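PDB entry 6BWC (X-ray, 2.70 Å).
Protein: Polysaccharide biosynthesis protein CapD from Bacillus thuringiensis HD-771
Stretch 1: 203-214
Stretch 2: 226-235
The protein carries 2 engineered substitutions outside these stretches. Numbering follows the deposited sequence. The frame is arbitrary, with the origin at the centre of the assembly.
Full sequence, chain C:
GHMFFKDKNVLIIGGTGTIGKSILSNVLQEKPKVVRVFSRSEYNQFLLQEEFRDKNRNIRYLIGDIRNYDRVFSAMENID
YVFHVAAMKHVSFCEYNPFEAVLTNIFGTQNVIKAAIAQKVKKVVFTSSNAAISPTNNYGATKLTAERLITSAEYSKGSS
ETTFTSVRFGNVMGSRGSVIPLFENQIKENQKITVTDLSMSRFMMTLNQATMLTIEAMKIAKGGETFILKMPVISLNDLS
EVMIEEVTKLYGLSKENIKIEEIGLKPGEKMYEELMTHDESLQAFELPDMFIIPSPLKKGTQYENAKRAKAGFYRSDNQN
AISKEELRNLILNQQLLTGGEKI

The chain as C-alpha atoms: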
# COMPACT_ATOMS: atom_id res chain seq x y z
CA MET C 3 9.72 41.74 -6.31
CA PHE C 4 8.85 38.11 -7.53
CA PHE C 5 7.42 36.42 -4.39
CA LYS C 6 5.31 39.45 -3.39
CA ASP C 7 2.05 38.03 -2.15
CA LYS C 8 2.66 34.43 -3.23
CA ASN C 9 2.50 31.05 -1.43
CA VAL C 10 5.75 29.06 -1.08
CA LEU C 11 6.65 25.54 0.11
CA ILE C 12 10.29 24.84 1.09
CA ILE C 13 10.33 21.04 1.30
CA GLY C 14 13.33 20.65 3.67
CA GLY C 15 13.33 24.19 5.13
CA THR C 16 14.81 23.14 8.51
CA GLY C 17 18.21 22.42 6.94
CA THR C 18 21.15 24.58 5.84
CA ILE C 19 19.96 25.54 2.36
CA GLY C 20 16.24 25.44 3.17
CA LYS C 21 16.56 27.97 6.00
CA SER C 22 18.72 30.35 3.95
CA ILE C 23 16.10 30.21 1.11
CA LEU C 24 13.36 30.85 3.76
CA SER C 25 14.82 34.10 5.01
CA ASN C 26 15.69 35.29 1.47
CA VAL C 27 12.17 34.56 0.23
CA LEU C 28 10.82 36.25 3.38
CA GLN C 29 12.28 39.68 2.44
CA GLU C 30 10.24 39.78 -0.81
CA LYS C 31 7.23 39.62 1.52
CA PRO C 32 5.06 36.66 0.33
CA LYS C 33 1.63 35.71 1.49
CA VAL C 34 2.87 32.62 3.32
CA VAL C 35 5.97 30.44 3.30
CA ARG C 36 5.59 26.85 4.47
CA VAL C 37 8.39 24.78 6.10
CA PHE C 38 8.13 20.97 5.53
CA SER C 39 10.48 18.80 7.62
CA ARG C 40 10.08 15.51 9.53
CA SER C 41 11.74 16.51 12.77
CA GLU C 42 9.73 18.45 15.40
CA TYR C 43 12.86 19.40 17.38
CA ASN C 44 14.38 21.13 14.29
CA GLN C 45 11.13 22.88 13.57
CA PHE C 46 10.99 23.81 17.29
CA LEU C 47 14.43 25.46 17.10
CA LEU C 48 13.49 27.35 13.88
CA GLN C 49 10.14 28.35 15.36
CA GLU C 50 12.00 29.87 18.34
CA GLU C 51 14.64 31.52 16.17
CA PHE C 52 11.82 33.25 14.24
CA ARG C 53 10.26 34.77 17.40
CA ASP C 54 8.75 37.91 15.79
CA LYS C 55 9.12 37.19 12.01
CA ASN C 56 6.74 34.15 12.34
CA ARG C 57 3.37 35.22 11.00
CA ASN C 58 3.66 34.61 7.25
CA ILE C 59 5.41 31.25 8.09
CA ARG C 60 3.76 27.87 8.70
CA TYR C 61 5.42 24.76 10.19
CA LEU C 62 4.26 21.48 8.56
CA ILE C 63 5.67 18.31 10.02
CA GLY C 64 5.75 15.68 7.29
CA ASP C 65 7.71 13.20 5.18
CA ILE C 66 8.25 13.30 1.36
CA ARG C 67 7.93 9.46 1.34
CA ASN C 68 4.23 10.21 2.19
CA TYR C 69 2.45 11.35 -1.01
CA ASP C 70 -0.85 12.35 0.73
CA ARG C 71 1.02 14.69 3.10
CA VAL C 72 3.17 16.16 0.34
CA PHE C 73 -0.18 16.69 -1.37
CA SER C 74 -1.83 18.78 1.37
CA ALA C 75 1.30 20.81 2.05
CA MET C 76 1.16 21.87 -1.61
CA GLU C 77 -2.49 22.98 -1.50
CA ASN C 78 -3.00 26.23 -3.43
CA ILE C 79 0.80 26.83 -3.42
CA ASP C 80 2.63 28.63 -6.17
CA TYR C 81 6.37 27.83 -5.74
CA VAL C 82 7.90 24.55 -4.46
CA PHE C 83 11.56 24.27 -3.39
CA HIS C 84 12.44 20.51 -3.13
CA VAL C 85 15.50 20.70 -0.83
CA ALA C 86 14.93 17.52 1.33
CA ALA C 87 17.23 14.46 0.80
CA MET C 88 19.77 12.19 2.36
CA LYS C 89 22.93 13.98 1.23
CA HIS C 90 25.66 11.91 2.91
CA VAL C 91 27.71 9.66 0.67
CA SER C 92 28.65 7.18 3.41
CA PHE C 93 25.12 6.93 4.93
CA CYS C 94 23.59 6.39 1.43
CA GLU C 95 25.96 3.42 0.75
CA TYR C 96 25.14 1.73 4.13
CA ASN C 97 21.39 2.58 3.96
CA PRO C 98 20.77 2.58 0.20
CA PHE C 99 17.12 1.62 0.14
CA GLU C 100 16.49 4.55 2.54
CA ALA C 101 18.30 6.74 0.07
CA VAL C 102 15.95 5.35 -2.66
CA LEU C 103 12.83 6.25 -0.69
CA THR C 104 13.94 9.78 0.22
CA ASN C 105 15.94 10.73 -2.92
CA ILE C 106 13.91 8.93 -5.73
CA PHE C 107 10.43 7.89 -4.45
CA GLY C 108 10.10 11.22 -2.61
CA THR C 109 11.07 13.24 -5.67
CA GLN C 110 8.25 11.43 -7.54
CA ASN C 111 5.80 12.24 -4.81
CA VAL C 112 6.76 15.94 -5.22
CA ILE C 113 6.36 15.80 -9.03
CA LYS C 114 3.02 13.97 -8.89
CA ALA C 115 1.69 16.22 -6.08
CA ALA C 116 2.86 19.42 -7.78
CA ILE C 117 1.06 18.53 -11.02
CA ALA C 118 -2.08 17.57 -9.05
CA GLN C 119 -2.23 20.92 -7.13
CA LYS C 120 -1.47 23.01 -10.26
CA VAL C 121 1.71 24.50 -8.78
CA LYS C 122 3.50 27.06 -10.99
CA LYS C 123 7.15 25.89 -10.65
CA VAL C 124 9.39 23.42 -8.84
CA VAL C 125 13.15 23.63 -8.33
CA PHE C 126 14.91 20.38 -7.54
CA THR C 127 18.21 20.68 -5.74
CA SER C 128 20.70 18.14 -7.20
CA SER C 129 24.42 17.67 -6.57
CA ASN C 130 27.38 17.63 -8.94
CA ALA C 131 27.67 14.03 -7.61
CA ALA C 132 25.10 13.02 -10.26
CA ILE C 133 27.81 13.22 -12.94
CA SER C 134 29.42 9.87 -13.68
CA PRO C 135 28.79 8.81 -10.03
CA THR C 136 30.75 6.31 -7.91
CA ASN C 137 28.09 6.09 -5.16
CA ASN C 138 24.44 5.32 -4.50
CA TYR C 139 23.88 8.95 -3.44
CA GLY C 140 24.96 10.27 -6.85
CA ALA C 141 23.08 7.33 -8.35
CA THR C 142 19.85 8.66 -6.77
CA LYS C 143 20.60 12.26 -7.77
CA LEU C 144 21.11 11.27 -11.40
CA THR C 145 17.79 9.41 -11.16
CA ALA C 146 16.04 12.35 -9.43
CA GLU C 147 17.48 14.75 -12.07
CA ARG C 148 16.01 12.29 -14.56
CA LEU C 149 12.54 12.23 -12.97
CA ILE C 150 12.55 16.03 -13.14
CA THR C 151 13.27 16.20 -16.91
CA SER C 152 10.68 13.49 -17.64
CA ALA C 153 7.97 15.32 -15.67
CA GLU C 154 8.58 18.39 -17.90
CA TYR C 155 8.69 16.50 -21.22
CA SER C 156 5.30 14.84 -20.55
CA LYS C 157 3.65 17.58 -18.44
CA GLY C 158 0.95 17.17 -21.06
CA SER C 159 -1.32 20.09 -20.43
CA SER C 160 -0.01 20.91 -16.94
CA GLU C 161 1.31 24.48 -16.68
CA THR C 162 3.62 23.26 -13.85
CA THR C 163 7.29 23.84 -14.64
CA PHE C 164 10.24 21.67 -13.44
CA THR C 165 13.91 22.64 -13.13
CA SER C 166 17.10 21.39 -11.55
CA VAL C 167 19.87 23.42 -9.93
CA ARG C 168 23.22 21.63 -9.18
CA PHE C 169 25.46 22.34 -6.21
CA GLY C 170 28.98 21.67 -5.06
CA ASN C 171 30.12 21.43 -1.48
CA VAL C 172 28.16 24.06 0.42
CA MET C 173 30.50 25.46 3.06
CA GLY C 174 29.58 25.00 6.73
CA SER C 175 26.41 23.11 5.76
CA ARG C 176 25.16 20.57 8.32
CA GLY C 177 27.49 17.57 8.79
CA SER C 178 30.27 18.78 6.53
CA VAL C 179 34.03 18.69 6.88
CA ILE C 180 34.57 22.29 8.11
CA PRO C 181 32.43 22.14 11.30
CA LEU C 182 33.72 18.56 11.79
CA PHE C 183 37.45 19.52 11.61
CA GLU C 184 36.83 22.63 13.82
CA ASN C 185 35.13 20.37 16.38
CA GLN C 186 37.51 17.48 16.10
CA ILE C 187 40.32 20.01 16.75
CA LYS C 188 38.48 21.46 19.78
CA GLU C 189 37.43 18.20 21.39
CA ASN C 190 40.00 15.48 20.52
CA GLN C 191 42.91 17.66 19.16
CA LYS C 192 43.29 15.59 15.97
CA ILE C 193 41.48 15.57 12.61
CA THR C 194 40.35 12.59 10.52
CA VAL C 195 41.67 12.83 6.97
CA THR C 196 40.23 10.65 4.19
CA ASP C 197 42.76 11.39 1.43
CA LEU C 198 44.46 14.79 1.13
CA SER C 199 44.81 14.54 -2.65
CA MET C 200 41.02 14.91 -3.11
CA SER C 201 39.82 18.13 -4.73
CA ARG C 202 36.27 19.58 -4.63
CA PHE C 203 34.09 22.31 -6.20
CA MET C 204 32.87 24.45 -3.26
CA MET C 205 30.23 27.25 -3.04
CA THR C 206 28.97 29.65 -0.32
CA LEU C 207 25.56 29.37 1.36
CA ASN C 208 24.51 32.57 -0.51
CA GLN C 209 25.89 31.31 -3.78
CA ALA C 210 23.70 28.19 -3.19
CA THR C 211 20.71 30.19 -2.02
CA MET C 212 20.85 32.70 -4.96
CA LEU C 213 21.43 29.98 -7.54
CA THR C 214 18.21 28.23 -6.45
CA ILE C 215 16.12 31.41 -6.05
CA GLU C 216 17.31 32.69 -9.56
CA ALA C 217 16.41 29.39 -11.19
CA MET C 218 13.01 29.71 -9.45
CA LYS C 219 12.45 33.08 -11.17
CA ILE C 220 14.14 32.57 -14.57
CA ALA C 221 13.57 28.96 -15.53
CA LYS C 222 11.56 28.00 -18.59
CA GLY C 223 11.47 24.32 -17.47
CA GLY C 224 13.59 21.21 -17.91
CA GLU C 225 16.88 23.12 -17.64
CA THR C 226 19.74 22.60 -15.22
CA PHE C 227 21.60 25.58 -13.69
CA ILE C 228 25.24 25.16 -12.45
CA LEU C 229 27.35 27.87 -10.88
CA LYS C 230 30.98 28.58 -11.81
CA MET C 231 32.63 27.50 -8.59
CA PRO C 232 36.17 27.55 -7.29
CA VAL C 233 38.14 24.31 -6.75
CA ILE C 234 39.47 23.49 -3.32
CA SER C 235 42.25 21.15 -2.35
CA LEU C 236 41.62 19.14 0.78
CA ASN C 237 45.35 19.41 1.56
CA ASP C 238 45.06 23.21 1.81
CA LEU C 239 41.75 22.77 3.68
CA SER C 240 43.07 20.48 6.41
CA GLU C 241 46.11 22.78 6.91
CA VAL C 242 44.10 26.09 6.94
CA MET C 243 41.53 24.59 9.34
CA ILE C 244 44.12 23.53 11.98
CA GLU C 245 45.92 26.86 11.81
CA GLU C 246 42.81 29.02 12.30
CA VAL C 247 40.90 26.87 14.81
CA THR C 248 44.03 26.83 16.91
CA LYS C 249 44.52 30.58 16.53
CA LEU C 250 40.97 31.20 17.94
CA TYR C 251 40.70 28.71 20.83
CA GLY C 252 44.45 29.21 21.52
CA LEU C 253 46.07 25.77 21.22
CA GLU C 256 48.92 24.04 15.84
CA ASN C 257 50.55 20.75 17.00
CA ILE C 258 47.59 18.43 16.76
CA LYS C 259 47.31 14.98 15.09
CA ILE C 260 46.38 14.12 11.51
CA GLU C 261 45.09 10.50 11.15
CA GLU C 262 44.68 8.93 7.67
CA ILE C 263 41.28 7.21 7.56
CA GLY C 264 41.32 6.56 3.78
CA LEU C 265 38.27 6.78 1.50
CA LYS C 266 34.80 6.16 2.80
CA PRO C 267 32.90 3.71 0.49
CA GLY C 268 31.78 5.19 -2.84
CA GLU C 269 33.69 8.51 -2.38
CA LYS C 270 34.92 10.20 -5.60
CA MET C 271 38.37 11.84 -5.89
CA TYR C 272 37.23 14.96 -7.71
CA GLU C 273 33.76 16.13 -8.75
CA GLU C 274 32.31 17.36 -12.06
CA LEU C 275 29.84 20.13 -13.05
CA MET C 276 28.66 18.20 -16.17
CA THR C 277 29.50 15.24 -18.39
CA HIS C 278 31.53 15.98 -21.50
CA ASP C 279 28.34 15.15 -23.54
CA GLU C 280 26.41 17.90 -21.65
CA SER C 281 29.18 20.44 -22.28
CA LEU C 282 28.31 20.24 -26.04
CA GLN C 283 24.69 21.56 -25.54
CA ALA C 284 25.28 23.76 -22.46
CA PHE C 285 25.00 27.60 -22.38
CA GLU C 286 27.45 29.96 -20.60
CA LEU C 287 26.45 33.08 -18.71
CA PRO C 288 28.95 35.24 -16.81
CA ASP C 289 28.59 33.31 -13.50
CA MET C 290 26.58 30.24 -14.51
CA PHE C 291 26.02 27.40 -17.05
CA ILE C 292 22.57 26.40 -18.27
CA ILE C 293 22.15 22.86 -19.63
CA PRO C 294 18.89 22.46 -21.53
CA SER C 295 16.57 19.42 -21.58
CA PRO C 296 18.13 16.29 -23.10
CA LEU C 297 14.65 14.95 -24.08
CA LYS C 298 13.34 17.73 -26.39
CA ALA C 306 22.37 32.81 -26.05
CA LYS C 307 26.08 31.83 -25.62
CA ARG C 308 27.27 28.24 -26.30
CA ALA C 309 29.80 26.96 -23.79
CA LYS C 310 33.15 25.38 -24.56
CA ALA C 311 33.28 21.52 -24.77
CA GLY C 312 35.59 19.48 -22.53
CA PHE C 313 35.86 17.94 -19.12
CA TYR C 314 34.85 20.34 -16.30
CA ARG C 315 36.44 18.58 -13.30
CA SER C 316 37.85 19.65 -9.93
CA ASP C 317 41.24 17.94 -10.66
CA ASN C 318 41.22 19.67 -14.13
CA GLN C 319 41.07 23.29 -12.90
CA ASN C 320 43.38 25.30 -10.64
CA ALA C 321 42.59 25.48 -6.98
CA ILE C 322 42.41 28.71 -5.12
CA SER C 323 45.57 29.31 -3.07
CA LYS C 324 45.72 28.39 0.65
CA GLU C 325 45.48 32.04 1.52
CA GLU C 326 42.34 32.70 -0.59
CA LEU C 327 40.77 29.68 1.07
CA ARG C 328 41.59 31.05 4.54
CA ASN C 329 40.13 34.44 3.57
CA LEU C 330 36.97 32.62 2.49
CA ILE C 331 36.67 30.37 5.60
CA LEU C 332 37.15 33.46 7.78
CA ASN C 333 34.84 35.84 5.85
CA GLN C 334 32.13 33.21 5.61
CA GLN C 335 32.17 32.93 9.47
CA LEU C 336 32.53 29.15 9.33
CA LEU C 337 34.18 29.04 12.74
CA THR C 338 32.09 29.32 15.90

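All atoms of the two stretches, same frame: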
# COMPACT_ATOMS: atom_id res chain seq x y z
N PHE C 203 34.78 21.02 -5.93
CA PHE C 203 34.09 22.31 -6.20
C PHE C 203 33.34 22.73 -4.94
O PHE C 203 32.58 21.93 -4.41
CB PHE C 203 33.09 22.18 -7.34
CG PHE C 203 33.69 22.21 -8.71
CD1 PHE C 203 33.82 21.05 -9.46
CD2 PHE C 203 34.11 23.41 -9.26
CE1 PHE C 203 34.37 21.09 -10.73
CE2 PHE C 203 34.65 23.46 -10.54
CZ PHE C 203 34.78 22.30 -11.27
N MET C 204 33.53 23.96 -4.48
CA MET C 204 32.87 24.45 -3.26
C MET C 204 32.24 25.85 -3.44
O MET C 204 32.86 26.74 -4.04
CB MET C 204 33.85 24.45 -2.06
CG MET C 204 34.58 23.12 -1.84
SD MET C 204 35.36 22.71 -0.25
CE MET C 204 34.06 23.01 0.92
N MET C 205 31.01 26.01 -2.93
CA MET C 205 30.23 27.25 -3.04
C MET C 205 29.83 27.76 -1.65
O MET C 205 29.85 27.01 -0.68
CB MET C 205 29.01 27.05 -3.96
CG MET C 205 27.89 26.19 -3.41
SD MET C 205 26.74 25.50 -4.63
CE MET C 205 26.17 27.02 -5.40
N THR C 206 29.51 29.05 -1.55
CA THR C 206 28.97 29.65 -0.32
C THR C 206 27.46 29.33 -0.11
O THR C 206 26.74 28.87 -1.01
CB THR C 206 29.22 31.20 -0.27
OG1 THR C 206 28.42 31.89 -1.24
CG2 THR C 206 30.72 31.56 -0.48
N LEU C 207 26.97 29.57 1.09
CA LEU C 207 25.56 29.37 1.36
C LEU C 207 24.73 30.30 0.49
O LEU C 207 23.71 29.87 -0.01
CB LEU C 207 25.28 29.63 2.83
CG LEU C 207 23.89 29.45 3.40
CD1 LEU C 207 23.27 28.14 2.96
CD2 LEU C 207 23.97 29.50 4.92
N ASN C 208 25.20 31.54 0.31
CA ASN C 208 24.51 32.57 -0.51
C ASN C 208 24.62 32.32 -1.99
O ASN C 208 23.71 32.63 -2.74
CB ASN C 208 25.07 33.99 -0.27
CG ASN C 208 24.90 34.46 1.15
OD1 ASN C 208 25.81 34.31 1.96
ND2 ASN C 208 23.74 34.99 1.48
N GLN C 209 25.76 31.82 -2.43
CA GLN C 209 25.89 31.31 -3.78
C GLN C 209 24.83 30.20 -4.06
O GLN C 209 24.14 30.23 -5.08
CB GLN C 209 27.33 30.81 -4.00
CG GLN C 209 28.33 31.95 -4.23
CD GLN C 209 29.75 31.50 -4.56
OE1 GLN C 209 30.36 30.68 -3.88
NE2 GLN C 209 30.29 32.06 -5.63
N ALA C 210 24.68 29.28 -3.11
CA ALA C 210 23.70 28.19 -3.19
C ALA C 210 22.29 28.71 -3.13
O ALA C 210 21.47 28.37 -3.96
CB ALA C 210 23.93 27.17 -2.07
N THR C 211 22.02 29.55 -2.15
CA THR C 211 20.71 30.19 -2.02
C THR C 211 20.27 30.99 -3.29
O THR C 211 19.15 30.79 -3.79
CB THR C 211 20.66 31.10 -0.77
OG1 THR C 211 21.43 30.52 0.29
CG2 THR C 211 19.24 31.29 -0.29
N MET C 212 21.16 31.84 -3.81
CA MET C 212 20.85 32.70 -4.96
C MET C 212 20.71 31.91 -6.24
O MET C 212 19.87 32.24 -7.08
CB MET C 212 21.89 33.81 -5.16
CG MET C 212 21.87 34.90 -4.11
SD MET C 212 20.20 35.45 -3.63
CE MET C 212 19.55 35.92 -5.25
N LEU C 213 21.53 30.89 -6.40
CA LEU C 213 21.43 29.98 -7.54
C LEU C 213 20.01 29.43 -7.63
O LEU C 213 19.36 29.56 -8.67
CB LEU C 213 22.46 28.84 -7.42
CG LEU C 213 22.53 27.83 -8.58
CD1 LEU C 213 22.84 28.55 -9.89
CD2 LEU C 213 23.52 26.68 -8.35
N THR C 214 19.54 28.85 -6.53
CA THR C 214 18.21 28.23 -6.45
C THR C 214 17.08 29.25 -6.66
O THR C 214 16.22 29.06 -7.54
CB THR C 214 17.99 27.50 -5.09
OG1 THR C 214 19.21 26.90 -4.62
CG2 THR C 214 16.91 26.42 -5.24
N THR C 226 18.89 22.88 -16.38
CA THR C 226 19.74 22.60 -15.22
C THR C 226 20.74 23.75 -15.06
O THR C 226 21.59 23.93 -15.91
CB THR C 226 20.45 21.23 -15.36
OG1 THR C 226 19.46 20.19 -15.44
CG2 THR C 226 21.39 20.94 -14.18
N PHE C 227 20.63 24.51 -13.98
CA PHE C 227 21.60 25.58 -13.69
C PHE C 227 22.80 25.11 -12.83
O PHE C 227 22.61 24.49 -11.79
CB PHE C 227 20.89 26.72 -12.97
CG PHE C 227 19.81 27.39 -13.78
CD1 PHE C 227 18.52 26.89 -13.78
CD2 PHE C 227 20.07 28.52 -14.51
CE1 PHE C 227 17.53 27.53 -14.51
CE2 PHE C 227 19.09 29.14 -15.26
CZ PHE C 227 17.81 28.65 -15.26
N ILE C 228 24.03 25.41 -13.26
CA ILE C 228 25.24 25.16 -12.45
C ILE C 228 26.12 26.41 -12.38
O ILE C 228 26.34 27.10 -13.37
CB ILE C 228 26.12 24.01 -12.98
CG1 ILE C 228 25.29 22.82 -13.45
CG2 ILE C 228 27.15 23.59 -11.93
CD1 ILE C 228 24.99 22.84 -14.93
N LEU C 229 26.66 26.64 -11.20
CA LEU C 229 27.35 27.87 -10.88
C LEU C 229 28.83 27.65 -11.13
O LEU C 229 29.33 26.56 -10.88
CB LEU C 229 27.10 28.19 -9.42
CG LEU C 229 27.29 29.63 -8.96
CD1 LEU C 229 26.30 30.60 -9.62
CD2 LEU C 229 27.17 29.69 -7.43
N LYS C 230 29.52 28.68 -11.63
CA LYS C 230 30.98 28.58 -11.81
C LYS C 230 31.52 28.63 -10.40
O LYS C 230 31.32 29.62 -9.71
CB LYS C 230 31.57 29.72 -12.64
CG LYS C 230 30.84 30.10 -13.91
CD LYS C 230 31.65 29.92 -15.18
CE LYS C 230 31.33 31.02 -16.18
NZ LYS C 230 31.40 30.61 -17.59
N MET C 231 32.17 27.57 -9.96
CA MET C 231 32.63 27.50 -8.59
C MET C 231 34.12 27.25 -8.53
O MET C 231 34.71 26.63 -9.41
CB MET C 231 31.90 26.40 -7.83
CG MET C 231 30.38 26.58 -7.73
SD MET C 231 29.46 25.04 -7.96
CE MET C 231 30.19 24.19 -6.59
N PRO C 232 34.75 27.75 -7.48
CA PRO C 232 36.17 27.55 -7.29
C PRO C 232 36.50 26.16 -6.73
O PRO C 232 35.78 25.64 -5.87
CB PRO C 232 36.51 28.61 -6.26
CG PRO C 232 35.27 28.73 -5.45
CD PRO C 232 34.18 28.64 -6.45
N VAL C 233 37.61 25.61 -7.22
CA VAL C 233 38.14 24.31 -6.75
C VAL C 233 38.89 24.48 -5.45
O VAL C 233 39.55 25.49 -5.23
CB VAL C 233 39.05 23.67 -7.81
CG1 VAL C 233 40.01 22.64 -7.23
CG2 VAL C 233 38.18 23.03 -8.87
N ILE C 234 38.74 23.49 -4.57
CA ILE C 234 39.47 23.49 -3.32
C ILE C 234 40.17 22.17 -3.13
O ILE C 234 39.59 21.11 -3.36
CB ILE C 234 38.55 23.84 -2.17
CG1 ILE C 234 38.28 25.34 -2.26
CG2 ILE C 234 39.18 23.44 -0.83
CD1 ILE C 234 37.26 25.87 -1.29
N SER C 235 41.45 22.28 -2.75
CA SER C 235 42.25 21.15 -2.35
C SER C 235 41.92 20.85 -0.90
O SER C 235 41.70 21.76 -0.10
CB SER C 235 43.74 21.45 -2.51
OG SER C 235 44.51 20.69 -1.58

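A strand that leads through a one-residue turn into a helix can pack against a second segment in two ways at once, by backbone pairing at the strand and by side-chain packing along the helix. The contact between residues 203-214 and 226-235 of this CapD polysaccharide biosynthesis protein is a compact example, burying 675 Å² summed over both sides.

The polar part of the interface is small and belongs to the backbone. F203 and V233 form an antiparallel bridge as a non-hydrogen-bonded pair, so the bond that fastens the strands falls on their neighbours: M204 N donates to P232 O over 3.1 Å, with an N-H...O angle of 168°. This nearly linear bond is the only hydrogen bond between the stretches. It suits the chemistry of P232, whose nitrogen has no proton to give but whose carbonyl remains a good acceptor.

Aromatic contacts cluster at the bridge. Because F203 and V233 are paired, their side chains lie on the same face of the sheet, and V233 CG2 sits over one face of the F203 ring, 4.2 Å from its centroid and 20° off the ring normal. This is a CH-pi contact, in which a methyl group meets the ring's pi electrons. The ring's edge meets a different kind of group: M231 O lies near the ring plane, 3.3 Å from F203 CD2, where the polarised C-H bonds of an aromatic ring are well placed to face a carbonyl oxygen.

Apolar packing accounts for most of the other side-chain contacts, and methionines are prominent in it. M231 points toward the first stretch, and its side chain packs against the side chains of F203 and M205, with M231 CE 3.6 Å from F203 CB and M231 CG 4.0 Å from M205 CB; M231 CB also lies 3.9 Å from M204 O. The side chain of M204, between these in sequence, packs against I234, with M204 CB 3.8 Å from I234 CD1. M205 extends the packing to L229, M205 CE reaching L229 CD2 at 3.5 Å.

L229 then joins the strand contacts to those of the helix. L229 CD2 also lies 3.6 Å from Q209 CB, while L229 CD1 is 4.0 Å from L213 CD1; L213 CD1 in turn approaches F227 CB at 4.1 Å. The spacing follows from secondary structure: Q209 and L213 are four residues apart, about one helical turn, and both point toward the other stretch, as do the CA-to-CB bonds of F227 and L229, alternate residues of a strand, although the ring of F227 leads away, leaving its CB to meet L213. The helix and strand 226-229 run in nearly opposite directions, at 157°, with their axes 9.4 Å apart at closest approach.

Bonds within the first stretch secure the turn from strand to helix. T206 is the N-cap: Q209 N donates to T206 OG1 at 2.9 Å, and T206 N returns a bond to Q209 OE1 at 3.0 Å. The reciprocal pair engages Q209's amide oxygen at the helix start, while its aliphatic CB remains against L229. One residue thus serves both the cap and the apolar contact.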